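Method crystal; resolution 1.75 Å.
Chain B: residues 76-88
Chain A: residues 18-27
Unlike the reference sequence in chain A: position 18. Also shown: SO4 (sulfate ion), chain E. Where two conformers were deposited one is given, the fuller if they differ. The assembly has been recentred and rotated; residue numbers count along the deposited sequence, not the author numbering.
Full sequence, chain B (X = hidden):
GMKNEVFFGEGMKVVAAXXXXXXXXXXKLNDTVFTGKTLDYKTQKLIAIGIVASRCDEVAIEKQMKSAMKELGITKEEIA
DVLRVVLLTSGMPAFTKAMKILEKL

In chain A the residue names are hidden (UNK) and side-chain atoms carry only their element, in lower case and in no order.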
ATOM      1  N   LYS B  76      -7.634 -20.889  15.781  1.00 26.69           N
ATOM      2  CA  LYS B  76      -6.368 -20.161  15.691  1.00 24.94           C
ATOM      3  C   LYS B  76      -5.400 -20.900  14.758  1.00 24.97           C
ATOM      4  O   LYS B  76      -4.651 -20.242  14.029  1.00 24.26           O
ATOM      5  CB  LYS B  76      -5.733 -19.947  17.063  1.00 25.92           C
ATOM      6  CG  LYS B  76      -6.495 -18.991  17.982  1.00 25.04           C
ATOM      7  CD  LYS B  76      -5.633 -18.623  19.196  1.00 27.40           C
ATOM      8  CE  LYS B  76      -6.180 -17.409  19.940  1.00 30.74           C
ATOM      9  NZ  LYS B  76      -5.148 -16.842  20.867  1.00 29.47           N
ATOM     10  N   GLU B  77      -5.454 -22.243  14.729  1.00 23.62           N
ATOM     11  CA  GLU B  77      -4.620 -23.026  13.809  1.00 27.19           C
ATOM     12  C   GLU B  77      -4.946 -22.726  12.334  1.00 22.94           C
ATOM     13  O   GLU B  77      -4.056 -22.609  11.503  1.00 25.59           O
ATOM     14  CB  GLU B  77      -4.780 -24.533  14.060  1.00 28.02           C
ATOM     15  CG  GLU B  77      -3.776 -25.382  13.259  1.00 35.01           C
ATOM     16  CD  GLU B  77      -3.915 -26.885  13.524  1.00 37.01           C
ATOM     17  OE1 GLU B  77      -5.062 -27.355  13.766  1.00 52.64           O
ATOM     18  OE2 GLU B  77      -2.866 -27.575  13.494  1.00 48.87           O
ATOM     19  N   GLU B  78      -6.225 -22.587  12.012  1.00 24.57           N
ATOM     20  CA  GLU B  78      -6.618 -22.200  10.659  1.00 24.63           C
ATOM     21  C   GLU B  78      -6.135 -20.782  10.315  1.00 24.30           C
ATOM     22  O   GLU B  78      -5.637 -20.537   9.214  1.00 23.45           O
ATOM     23  CB  GLU B  78      -8.127 -22.292  10.472  1.00 25.09           C
ATOM     24  CG  GLU B  78      -8.640 -23.719  10.481  1.00 28.85           C
ATOM     25  CD  GLU B  78     -10.167 -23.837  10.506  1.00 30.84           C
ATOM     26  OE1 GLU B  78     -10.879 -22.974  11.080  1.00 33.27           O
ATOM     27  OE2 GLU B  78     -10.662 -24.819   9.928  1.00 33.37           O
ATOM     28  N   ILE B  79      -6.296 -19.859  11.258  1.00 24.49           N
ATOM     29  CA  ILE B  79      -5.775 -18.499  11.057  1.00 23.04           C
ATOM     30  C   ILE B  79      -4.254 -18.489  10.858  1.00 21.63           C
ATOM     31  O   ILE B  79      -3.737 -17.812   9.968  1.00 21.32           O
ATOM     32  CB  ILE B  79      -6.229 -17.497  12.175  1.00 22.33           C
ATOM     33  CG1 ILE B  79      -7.757 -17.387  12.213  1.00 25.20           C
ATOM     34  CG2 ILE B  79      -5.658 -16.099  11.901  1.00 21.31           C
ATOM     35  CD1 ILE B  79      -8.274 -16.667  13.428  1.00 24.12           C
ATOM     36  N   ALA B  80      -3.532 -19.292  11.627  1.00 22.41           N
ATOM     37  CA  ALA B  80      -2.101 -19.364  11.473  1.00 20.30           C
ATOM     38  C   ALA B  80      -1.720 -19.820  10.063  1.00 21.42           C
ATOM     39  O   ALA B  80      -0.782 -19.307   9.479  1.00 20.43           O
ATOM     40  CB  ALA B  80      -1.490 -20.266  12.527  1.00 22.66           C
ATOM     41  N   ASP B  81      -2.487 -20.746   9.489  1.00 20.93           N
ATOM     42  CA  ASP B  81      -2.232 -21.176   8.106  1.00 20.26           C
ATOM     43  C   ASP B  81      -2.475 -20.065   7.090  1.00 22.81           C
ATOM     44  O   ASP B  81      -1.786 -19.992   6.080  1.00 22.27           O
ATOM     45  CB  ASP B  81      -3.089 -22.380   7.727  1.00 20.14           C
ATOM     46  CG  ASP B  81      -2.589 -23.704   8.313  1.00 23.19           C
ATOM     47  OD1 ASP B  81      -1.413 -23.825   8.738  1.00 25.42           O
ATOM     48  OD2 ASP B  81      -3.397 -24.649   8.282  1.00 28.27           O
ATOM     49  N   VAL B  82      -3.464 -19.204   7.350  1.00 21.25           N
ATOM     50  CA  VAL B  82      -3.650 -18.000   6.559  1.00 22.27           C
ATOM     51  C   VAL B  82      -2.399 -17.106   6.657  1.00 20.03           C
ATOM     52  O   VAL B  82      -1.884 -16.606   5.634  1.00 19.50           O
ATOM     53  CB  VAL B  82      -4.911 -17.217   7.002  1.00 20.90           C
ATOM     54  CG1 VAL B  82      -5.024 -15.885   6.255  1.00 22.88           C
ATOM     55  CG2 VAL B  82      -6.204 -18.095   6.866  1.00 20.83           C
ATOM     56  N   LEU B  83      -1.861 -16.973   7.865  1.00 20.16           N
ATOM     57  CA  LEU B  83      -0.724 -16.089   8.101  1.00 19.84           C
ATOM     58  C   LEU B  83       0.558 -16.593   7.424  1.00 18.54           C
ATOM     59  O   LEU B  83       1.412 -15.793   7.020  1.00 19.11           O
ATOM     60  CB  LEU B  83      -0.527 -15.866   9.584  1.00 20.98           C
ATOM     61  CG  LEU B  83      -1.706 -15.191  10.295  1.00 20.66           C
ATOM     62  CD1 LEU B  83      -1.302 -14.792  11.716  1.00 21.28           C
ATOM     63  CD2 LEU B  83      -2.224 -13.953   9.493  1.00 22.33           C
ATOM     64  N   ARG B  84       0.661 -17.910   7.217  1.00 20.31           N
ATOM     65  CA  ARG B  84       1.795 -18.447   6.441  1.00 21.39           C
ATOM     66  C   ARG B  84       1.811 -17.834   5.044  1.00 20.18           C
ATOM     67  O   ARG B  84       2.832 -17.386   4.523  1.00 19.30           O
ATOM     68  CB  ARG B  84       1.699 -19.972   6.365  1.00 22.29           C
ATOM     69  CG  ARG B  84       1.869 -20.677   7.691  1.00 22.30           C
ATOM     70  CD  ARG B  84       1.507 -22.145   7.599  1.00 28.97           C
ATOM     71  NE  ARG B  84       2.657 -22.964   7.342  1.00 33.52           N
ATOM     72  CZ  ARG B  84       3.373 -23.612   8.263  1.00 23.68           C
ATOM     73  NH1 ARG B  84       3.108 -23.575   9.558  1.00 32.40           N
ATOM     74  NH2 ARG B  84       4.381 -24.308   7.867  1.00 24.82           N
ATOM     75  N   VAL B  85       0.629 -17.738   4.454  1.00 19.60           N
ATOM     76  CA  VAL B  85       0.472 -17.106   3.142  1.00 20.32           C
ATOM     77  C   VAL B  85       0.741 -15.603   3.185  1.00 20.03           C
ATOM     78  O   VAL B  85       1.370 -15.070   2.283  1.00 20.48           O
ATOM     79  CB  VAL B  85      -0.921 -17.396   2.534  1.00 21.39           C
ATOM     80  CG1 VAL B  85      -0.998 -16.869   1.065  1.00 22.27           C
ATOM     81  CG2 VAL B  85      -1.217 -18.915   2.571  1.00 22.62           C
ATOM     82  N   VAL B  86       0.284 -14.911   4.236  1.00 19.59           N
ATOM     83  CA  VAL B  86       0.664 -13.511   4.440  1.00 19.33           C
ATOM     84  C   VAL B  86       2.177 -13.319   4.438  1.00 19.40           C
ATOM     85  O   VAL B  86       2.662 -12.392   3.817  1.00 20.61           O
ATOM     86  CB  VAL B  86       0.035 -12.934   5.735  1.00 19.39           C
ATOM     87  CG1 VAL B  86       0.531 -11.526   6.030  1.00 17.94           C
ATOM     88  CG2 VAL B  86      -1.502 -12.943   5.591  1.00 21.42           C
ATOM     89  N   LEU B  87       2.925 -14.174   5.137  1.00 19.33           N
ATOM     90  CA  LEU B  87       4.379 -14.067   5.131  1.00 19.79           C
ATOM     91  C   LEU B  87       4.924 -14.127   3.711  1.00 18.98           C
ATOM     92  O   LEU B  87       5.711 -13.293   3.311  1.00 20.03           O
ATOM     93  CB  LEU B  87       5.007 -15.188   5.961  1.00 21.20           C
ATOM     94  CG  LEU B  87       6.521 -15.346   5.912  1.00 21.99           C
ATOM     95  CD1 LEU B  87       7.220 -14.107   6.424  1.00 24.06           C
ATOM     96  CD2 LEU B  87       6.906 -16.602   6.746  1.00 20.62           C
ATOM     97  N   LEU B  88       4.498 -15.123   2.950  1.00 20.94           N
ATOM     98  CA  LEU B  88       5.043 -15.318   1.603  1.00 21.06           C
ATOM     99  C   LEU B  88       4.698 -14.181   0.661  1.00 21.01           C
ATOM    100  O   LEU B  88       5.514 -13.799  -0.162  1.00 22.38           O
ATOM    101  CB  LEU B  88       4.497 -16.624   1.022  1.00 23.55           C
ATOM    102  CG  LEU B  88       5.125 -17.134  -0.276  1.00 25.01           C
ATOM    103  CD1 LEU B  88       6.578 -17.474  -0.167  1.00 30.38           C
ATOM    104  CD2 LEU B  88       4.332 -18.387  -0.668  1.00 27.84           C
TER
ATOM    105  N   UNK A  18       5.414 -23.256  18.377  1.00 30.03           N
ATOM    106  CA  UNK A  18       4.277 -23.959  17.754  1.00 28.25           C
ATOM    107  C   UNK A  18       4.571 -24.483  16.344  1.00 26.59           C
ATOM    108  O   UNK A  18       4.036 -25.510  15.936  1.00 25.75           O
ATOM    109  c   UNK A  18       3.088 -22.997  17.694  1.00 29.65           C
ATOM    110  N   UNK A  19       5.412 -23.750  15.614  1.00 24.99           N
ATOM    111  CA  UNK A  19       5.664 -24.018  14.188  1.00 24.71           C
ATOM    112  C   UNK A  19       7.157 -24.075  13.904  1.00 20.64           C
ATOM    113  O   UNK A  19       7.681 -23.204  13.198  1.00 21.60           O
ATOM    114  c   UNK A  19       1.670 -21.464  14.536  1.00 27.60           C
ATOM    115  c   UNK A  19       1.289 -23.740  13.897  1.00 33.12           C
ATOM    116  c   UNK A  19       3.511 -22.790  13.686  1.00 23.45           C
ATOM    117  c   UNK A  19       3.007 -21.587  14.169  1.00 28.70           C
ATOM    118  c   UNK A  19       0.824 -22.529  14.390  1.00 25.19           C
ATOM    119  c   UNK A  19       2.643 -23.856  13.546  1.00 27.20           C
ATOM    120  o   UNK A  19      -0.509 -22.399  14.732  1.00 35.32           O
ATOM    121  c   UNK A  19       4.975 -22.934  13.335  1.00 23.93           C
ATOM    122  N   UNK A  20       7.832 -25.157  14.399  1.00 23.75           N
ATOM    123  CA  UNK A  20       9.298 -25.124  14.339  1.00 23.80           C
ATOM    124  C   UNK A  20       9.887 -25.103  12.916  1.00 24.39           C
ATOM    125  O   UNK A  20      10.894 -24.432  12.697  1.00 22.72           O
ATOM    126  c   UNK A  20       8.536 -27.325  14.971  1.00 28.16           C
ATOM    127  c   UNK A  20       7.337 -26.393  15.025  1.00 25.47           C
ATOM    128  c   UNK A  20       9.709 -26.367  15.122  1.00 24.88           C
ATOM    129  N   UNK A  21       9.257 -25.790  11.962  1.00 23.76           N
ATOM    130  CA  UNK A  21       9.772 -25.765  10.586  1.00 25.18           C
ATOM    131  C   UNK A  21       9.659 -24.347  10.000  1.00 24.46           C
ATOM    132  O   UNK A  21      10.587 -23.844   9.356  1.00 23.99           O
ATOM    133  o   UNK A  21       8.688 -29.034   9.314  1.00 32.83           O
ATOM    134  c   UNK A  21       9.018 -26.751   9.692  1.00 25.28           C
ATOM    135  c   UNK A  21       9.367 -28.189   9.934  1.00 33.60           C
ATOM    136  o   UNK A  21      10.277 -28.515  10.718  1.00 33.44           O
ATOM    137  N   UNK A  22       8.519 -23.691  10.203  1.00 22.16           N
ATOM    138  CA  UNK A  22       8.325 -22.323   9.707  1.00 23.45           C
ATOM    139  C   UNK A  22       9.328 -21.375  10.369  1.00 23.72           C
ATOM    140  O   UNK A  22       9.963 -20.578   9.707  1.00 22.75           O
ATOM    141  c   UNK A  22       6.479 -20.510   9.481  1.00 29.61           C
ATOM    142  c   UNK A  22       6.560 -20.498   7.949  1.00 29.25           C
ATOM    143  c   UNK A  22       6.902 -21.884  10.010  1.00 25.20           C
ATOM    144  c   UNK A  22       5.085 -20.227   9.991  1.00 28.98           C
ATOM    145  N   UNK A  23       9.507 -21.522  11.693  1.00 23.05           N
ATOM    146  CA  UNK A  23      10.463 -20.725  12.440  1.00 22.39           C
ATOM    147  C   UNK A  23      11.892 -20.909  11.886  1.00 20.03           C
ATOM    148  O   UNK A  23      12.600 -19.943  11.627  1.00 20.71           O
ATOM    149  c   UNK A  23      11.509 -19.064  14.946  1.00 29.31           C
ATOM    150  c   UNK A  23      13.733 -20.519  15.646  1.00 24.10           C
ATOM    151  c   UNK A  23      12.573 -18.436  15.584  1.00 28.37           C
ATOM    152  c   UNK A  23      12.668 -21.123  15.035  1.00 22.61           C
ATOM    153  c   UNK A  23      10.427 -21.076  13.929  1.00 22.64           C
ATOM    154  c   UNK A  23      11.553 -20.406  14.660  1.00 23.25           C
ATOM    155  o   UNK A  23      14.747 -18.569  16.547  1.00 26.32           O
ATOM    156  c   UNK A  23      13.675 -19.173  15.938  1.00 26.13           C
ATOM    157  N   UNK A  24      12.244 -22.157  11.632  1.00 21.98           N
ATOM    158  CA  UNK A  24      13.557 -22.516  11.103  0.50 22.41           C
ATOM    159  C   UNK A  24      13.809 -21.814   9.775  1.00 24.33           C
ATOM    160  O   UNK A  24      14.868 -21.209   9.568  1.00 23.02           O
ATOM    161  o   UNK A  24      15.989 -24.411  11.002  0.50 21.34           O
ATOM    162  c   UNK A  24      14.963 -24.472  10.297  0.50 24.44           C
ATOM    163  o   UNK A  24      14.978 -24.883   9.121  0.50 29.57           O
ATOM    164  c   UNK A  24      13.643 -24.032  10.903  0.50 23.62           C
ATOM    165  N   UNK A  25      12.841 -21.894   8.866  1.00 23.72           N
ATOM    166  CA  UNK A  25      13.036 -21.237   7.557  0.50 24.31           C
ATOM    167  C   UNK A  25      13.070 -19.708   7.673  1.00 24.55           C
ATOM    168  O   UNK A  25      13.861 -19.037   6.962  1.00 25.95           O
ATOM    169  c   UNK A  25      13.899 -21.817   4.699  0.50 26.77           C
ATOM    170  c   UNK A  25      10.637 -21.253   6.737  0.50 29.44           C
ATOM    171  c   UNK A  25      12.530 -21.292   5.082  0.50 26.31           C
ATOM    172  c   UNK A  25      12.052 -21.742   6.475  0.50 24.54           C
ATOM    173  N   UNK A  26      12.281 -19.140   8.584  1.00 23.63           N
ATOM    174  CA  UNK A  26      12.321 -17.714   8.840  1.00 23.73           C
ATOM    175  C   UNK A  26      13.707 -17.241   9.296  1.00 24.84           C
ATOM    176  O   UNK A  26      14.240 -16.242   8.800  1.00 24.71           O
ATOM    177  c   UNK A  26       9.843 -17.348   9.205  1.00 24.09           C
ATOM    178  c   UNK A  26       8.705 -17.229  10.194  1.00 23.56           C
ATOM    179  c   UNK A  26      11.584 -15.950  10.451  1.00 28.53           C
ATOM    180  c   UNK A  26      11.249 -17.309   9.866  1.00 24.89           C
ATOM    181  N   UNK A  27      14.304 -17.959  10.235  1.00 23.84           N
ATOM    182  CA  UNK A  27      15.638 -17.612  10.689  1.00 24.51           C
ATOM    183  C   UNK A  27      16.640 -17.709   9.536  1.00 24.08           C
ATOM    184  O   UNK A  27      17.491 -16.828   9.363  1.00 25.13           O
ATOM    185  c   UNK A  27      17.568 -18.139  12.210  1.00 24.71           C
ATOM    186  c   UNK A  27      16.113 -18.494  11.852  1.00 25.77           C
ATOM    187  c   UNK A  27      15.173 -18.321  13.073  1.00 26.61           C
TER
HETATM  188  S   SO4 E 106       5.524 -26.215  11.005  1.00 37.84           S
HETATM  189  O1  SO4 E 106       5.935 -24.873  10.775  1.00 40.55           O
HETATM  190  O2  SO4 E 106       5.471 -26.911   9.724  1.00 52.87           O
HETATM  191  O3  SO4 E 106       6.459 -26.927  11.905  1.00 41.65           O
HETATM  192  O4  SO4 E 106       4.218 -26.158  11.644  1.00 50.95           O

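Position 18 carries a single side-chain carbon and nothing beyond it, which makes it Ala A18. It differs from the reference sequence, and its methyl group lies out of reach of chain B.

Position 19 has one carbon leading to a six-carbon ring that bears one oxygen: Tyr A19. Its CA-to-CB bond points toward chain B, and with chi1 at -53° (m), the ring reaches out toward the chain B helix, hydroxyl foremost. The ring passes Ala B80, whose CB lies 3.7 Å from Tyr A19 CZ and 3.2 Å from Tyr A19 OH. A small residue at Ala B80 leaves room for so close an approach, and the hydroxyl reaches on to within 4.3 Å of Glu B77 CA. The hydroxyl makes no hydrogen bond to the chain B stretch, so the ring serves here mainly through its shape and apolar surface. At the N-cap position, Tyr A19 also supplies its backbone O to the N of position 23, 2.9 Å away, in the first turn.

At position 20, three side-chain carbons close a ring onto the backbone N, the mark of Pro A20. It does not touch chain B. Proline suits the first turn of a helix, where the backbone nitrogen has no carbonyl oxygen of an earlier turn to bond.

Position 21 shows two carbons, the second carrying two oxygens. Two oxygens on the second carbon make a carboxylate, which rules out Asn and identifies Asp A21. An acidic side chain suits the N-terminal turn of a helix, where it faces the positive end of the helix dipole. Its backbone N donates a hydrogen bond to SO4 O3 at 3.0 Å.

Position 22 has four carbons forked at the second, hence Leu A22. It points toward chain B. Its CD2 lies over one face of the Arg B84 guanidinium, 3.9 Å from Arg B84 NH1, while its CD1 is 4.1 Å from Leu B87 CD2. A branched apolar end can thus meet both neighbours.

Position 23, another oxygen-bearing six-carbon ring on one carbon, is Tyr A23; position 24 has two carbons, and the two oxygens on the second identify Asp A24. Both are out of reach of chain B and partly exposed, as polar groups tolerate well.

Positions 25 and 26 each have four carbons forked at the first, with one arm two carbons long: Ile A25 and Ile A26. The former is buried without touching chain B; the latter brings CG1 to 3.9 Å from Leu B87 CD2. Position 27, one carbon carrying two more, is Val A27, beyond reach.

The helices run at 18° with axes 12.7 Å apart, so side chains must bridge the gap. Leu B87 packs against Leu A22 and Ile A26, Ala B80 against Tyr A19. Beside these patches, the sulfate accepts weak hydrogen bonds from Arg B84 and firmer ones from Asp A21 N and Leu A22 N (2.9 Å from Leu A22 N to SO4 O1), linking the chains through an ion.

Chain A (18-27) AYPDLYDIIV
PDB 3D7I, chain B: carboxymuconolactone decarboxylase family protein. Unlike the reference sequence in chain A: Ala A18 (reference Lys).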